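Local coordinates for ribokinase, putative (Burkholderia thailandensis, PDB 3B1N), which probably phosphorylates nucleosides as a kinase of the pfkB (ribokinase) family, binding ADP and the nucleoside analogue mizoribine in neighbouring pockets, at residues D253-G258 / R274-M279. Residues are numbered along the deposited sequence; the frame is centred on the assembly and turned at random.
With MZR (5-hydroxy-1-(beta-D-ribofuranosyl)-1H-imidazole-4-carboxamide), chain F; ADP (adenosine-5'-diphosphate), chain G.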
loop_
_atom_site.group_PDB
_atom_site.type_symbol
_atom_site.label_atom_id
_atom_site.label_comp_id
_atom_site.label_asym_id
_atom_site.label_seq_id
_atom_site.Cartn_x
_atom_site.Cartn_y
_atom_site.Cartn_z
ATOM N N ASP B 253 10.945 15.499 -0.169
ATOM C CA ASP B 253 10.611 16.633 -1.028
ATOM C C ASP B 253 10.740 17.959 -0.281
ATOM O O ASP B 253 11.198 18.970 -0.864
ATOM C CB ASP B 253 9.185 16.448 -1.551
ATOM C CG ASP B 253 9.094 15.351 -2.606
ATOM O OD1 ASP B 253 10.113 14.993 -3.216
ATOM O OD2 ASP B 253 7.995 14.813 -2.792
ATOM N N ALA B 254 10.327 17.975 0.992
ATOM C CA ALA B 254 10.488 19.189 1.808
ATOM C C ALA B 254 11.989 19.501 1.894
ATOM O O ALA B 254 12.416 20.667 1.761
ATOM C CB ALA B 254 9.871 19.000 3.199
ATOM N N PHE B 255 12.784 18.477 2.178
ATOM C CA PHE B 255 14.256 18.584 2.217
ATOM C C PHE B 255 14.780 19.167 0.915
ATOM O O PHE B 255 15.587 20.103 0.911
ATOM C CB PHE B 255 14.820 17.168 2.525
ATOM C CG PHE B 255 16.319 17.108 2.669
ATOM C CD1 PHE B 255 16.929 17.001 3.938
ATOM C CD2 PHE B 255 17.125 17.086 1.532
ATOM C CE1 PHE B 255 18.361 16.916 4.013
ATOM C CE2 PHE B 255 18.506 16.981 1.623
ATOM C CZ PHE B 255 19.118 16.921 2.870
ATOM N N ARG B 256 14.328 18.636 -0.208
ATOM C CA ARG B 256 14.827 19.156 -1.509
ATOM C C ARG B 256 14.449 20.623 -1.712
ATOM O O ARG B 256 15.284 21.376 -2.257
ATOM C CB ARG B 256 14.267 18.276 -2.646
ATOM C CG ARG B 256 15.055 16.985 -2.744
ATOM C CD ARG B 256 14.183 15.913 -3.375
ATOM N NE ARG B 256 14.853 14.628 -3.487
ATOM C CZ ARG B 256 15.213 13.852 -2.452
ATOM N NH1 ARG B 256 15.084 14.249 -1.198
ATOM N NH2 ARG B 256 15.771 12.699 -2.684
ATOM N N GLY B 257 13.266 21.061 -1.301
ATOM C CA GLY B 257 12.907 22.505 -1.331
ATOM C C GLY B 257 13.928 23.330 -0.562
ATOM O O GLY B 257 14.407 24.382 -1.067
ATOM N N GLY B 258 14.295 22.881 0.637
ATOM C CA GLY B 258 15.266 23.660 1.429
ATOM C C GLY B 258 16.630 23.654 0.784
ATOM O O GLY B 258 17.342 24.688 0.801
ATOM N N ARG B 274 21.420 21.854 6.514
ATOM C CA ARG B 274 20.672 21.969 7.757
ATOM C C ARG B 274 19.294 22.576 7.509
ATOM O O ARG B 274 18.314 22.206 8.170
ATOM C CB ARG B 274 21.490 22.792 8.774
ATOM C CG ARG B 274 22.571 21.945 9.384
ATOM C CD ARG B 274 23.522 22.823 10.198
ATOM N NE ARG B 274 24.452 21.958 10.963
ATOM C CZ ARG B 274 25.459 21.274 10.424
ATOM N NH1 ARG B 274 25.714 21.279 9.110
ATOM N NH2 ARG B 274 26.243 20.531 11.239
ATOM N N LEU B 275 19.192 23.507 6.541
ATOM C CA LEU B 275 17.884 24.057 6.231
ATOM C C LEU B 275 16.966 22.949 5.669
ATOM O O LEU B 275 15.802 22.895 6.061
ATOM C CB LEU B 275 18.016 25.248 5.239
ATOM C CG LEU B 275 16.673 25.857 4.853
ATOM C CD1 LEU B 275 15.967 26.528 6.041
ATOM C CD2 LEU B 275 16.911 26.922 3.739
ATOM N N ALA B 276 17.502 22.156 4.749
ATOM C CA ALA B 276 16.777 21.026 4.145
ATOM C C ALA B 276 16.292 20.089 5.273
ATOM O O ALA B 276 15.136 19.655 5.294
ATOM C CB ALA B 276 17.706 20.312 3.206
ATOM N N SER B 277 17.199 19.755 6.190
ATOM C CA SER B 277 16.925 18.861 7.324
ATOM C C SER B 277 15.808 19.432 8.198
ATOM O O SER B 277 14.839 18.718 8.572
ATOM C CB SER B 277 18.209 18.719 8.109
ATOM O OG SER B 277 17.966 17.801 9.163
ATOM N N LEU B 278 15.861 20.738 8.438
ATOM C CA LEU B 278 14.792 21.396 9.186
ATOM C C LEU B 278 13.468 21.279 8.464
ATOM O O LEU B 278 12.441 20.942 9.090
ATOM C CB LEU B 278 15.107 22.861 9.449
ATOM C CG LEU B 278 14.010 23.690 10.058
ATOM C CD1 LEU B 278 13.589 23.182 11.416
ATOM C CD2 LEU B 278 14.494 25.146 10.154
ATOM N N MET B 279 13.451 21.529 7.148
ATOM C CA MET B 279 12.150 21.422 6.443
ATOM C C MET B 279 11.573 19.999 6.542
ATOM O O MET B 279 10.351 19.885 6.719
ATOM C CB MET B 279 12.342 21.816 4.979
ATOM C CG MET B 279 12.741 23.328 4.806
ATOM S SD MET B 279 11.541 24.508 5.358
ATOM C CE MET B 279 10.319 24.446 4.019
HETATM N N1 MZR F . 6.300 8.851 -10.000
HETATM O O3 MZR F . 5.662 10.878 -8.193
HETATM C C4 MZR F . 5.426 9.744 -7.386
HETATM C C5 MZR F . 5.599 8.368 -7.792
HETATM C C6 MZR F . 6.021 7.907 -9.116
HETATM O O6 MZR F . 6.064 6.668 -9.273
HETATM N N7 MZR F . 5.251 7.671 -6.675
HETATM C C8 MZR F . 4.917 8.550 -5.703
HETATM N N9 MZR F . 5.018 9.842 -6.128
HETATM C "C1'" MZR F . 4.785 11.060 -5.334
HETATM C "C2'" MZR F . 3.515 11.123 -4.503
HETATM O "O2'" MZR F . 2.541 11.778 -5.309
HETATM C "C3'" MZR F . 3.986 11.883 -3.238
HETATM O "O3'" MZR F . 3.352 13.137 -2.973
HETATM C "C4'" MZR F . 5.468 12.067 -3.431
HETATM O "O4'" MZR F . 5.815 11.049 -4.351
HETATM C "C5'" MZR F . 6.220 11.887 -2.133
HETATM O "O5'" MZR F . 7.621 12.119 -2.437
HETATM P PB ADP G . 12.288 10.352 1.676
HETATM O O1B ADP G . 12.367 8.835 1.752
HETATM O O2B ADP G . 12.811 10.818 0.352
HETATM O O3B ADP G . 11.039 11.073 2.041
HETATM P PA ADP G . 13.912 10.574 4.189
HETATM O O1A ADP G . 12.966 9.599 4.904
HETATM O O2A ADP G . 15.365 10.232 4.062
HETATM O O3A ADP G . 13.474 10.892 2.704
HETATM O "O5'" ADP G . 13.652 11.898 4.979
HETATM C "C5'" ADP G . 14.244 13.084 4.437
HETATM C "C4'" ADP G . 14.714 14.060 5.505
HETATM O "O4'" ADP G . 13.584 14.464 6.308
HETATM C "C3'" ADP G . 15.736 13.463 6.504
HETATM O "O3'" ADP G . 17.069 13.499 5.971
HETATM C "C2'" ADP G . 15.455 14.301 7.725
HETATM O "O2'" ADP G . 16.164 15.556 7.632
HETATM C "C1'" ADP G . 13.979 14.579 7.670
HETATM N N9 ADP G . 13.257 13.521 8.430
HETATM C C8 ADP G . 12.734 12.332 7.988
HETATM N N7 ADP G . 12.200 11.635 9.043
HETATM C C5 ADP G . 12.453 12.334 10.139
HETATM C C6 ADP G . 12.202 12.147 11.566
HETATM N N6 ADP G . 11.557 11.012 11.956
HETATM N N1 ADP G . 12.603 13.082 12.408
HETATM C C2 ADP G . 13.245 14.204 12.002
HETATM N N3 ADP G . 13.485 14.446 10.707
HETATM C C4 ADP G . 13.149 13.566 9.765
#
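Phe255 and Ala276 meet where two helices of the ribokinase-like (pfkB family) fold, 251-264 and 269-284, pack nearly antiparallel at 147°, their local axes only 7.0 Å apart. Small residues permit this closeness: Gly258 CA lies 4.1 Å from Ala276 CA, so the two backbones come close here. From its CB, near Ala276 O, Phe255 carries CG anti to the backbone N (chi1 -177°), which brings one face of the ring against the Ala276 methyl. CG is the first of the ring atoms around that methyl; CD1 reaches the Ala276 carbonyl, 3.4 Å from its C, and CE1 continues toward Ser277 N. CD2, CE2 and CZ complete the circle around the same methyl. Ala276 CB thus stands over the ring centre, 3.3 Å from the centroid and 7° off the normal, a CH-pi contact. The ring also reaches Ile218 and Thr220 of strand 216-220, and ADP C4' approaches it obliquely. One turn further along helix 269-284, Met279 CB rests 3.4 Å from Ala254 O; its chain, bent at chi2 and chi3, runs past Gly258 and also packs on Ala56 and Leu59 of helix 49-59. Each helix also supplies a residue to a ligand pocket. Asp253, which takes no part in the helix packing, accepts a hydrogen bond on OD2 from MZR O5' at 2.7 Å, the hydroxyl phosphorylated in nucleoside kinases, and the same oxygen is held by Asn52 ND2. On the other helix, Ser277 OG bonds mainly to Pro238 O and more distantly to ADP O2'. Between the helix backbones, Phe255 CA approaches Ala276 O at 3.4 Å in a CA-H...O contact.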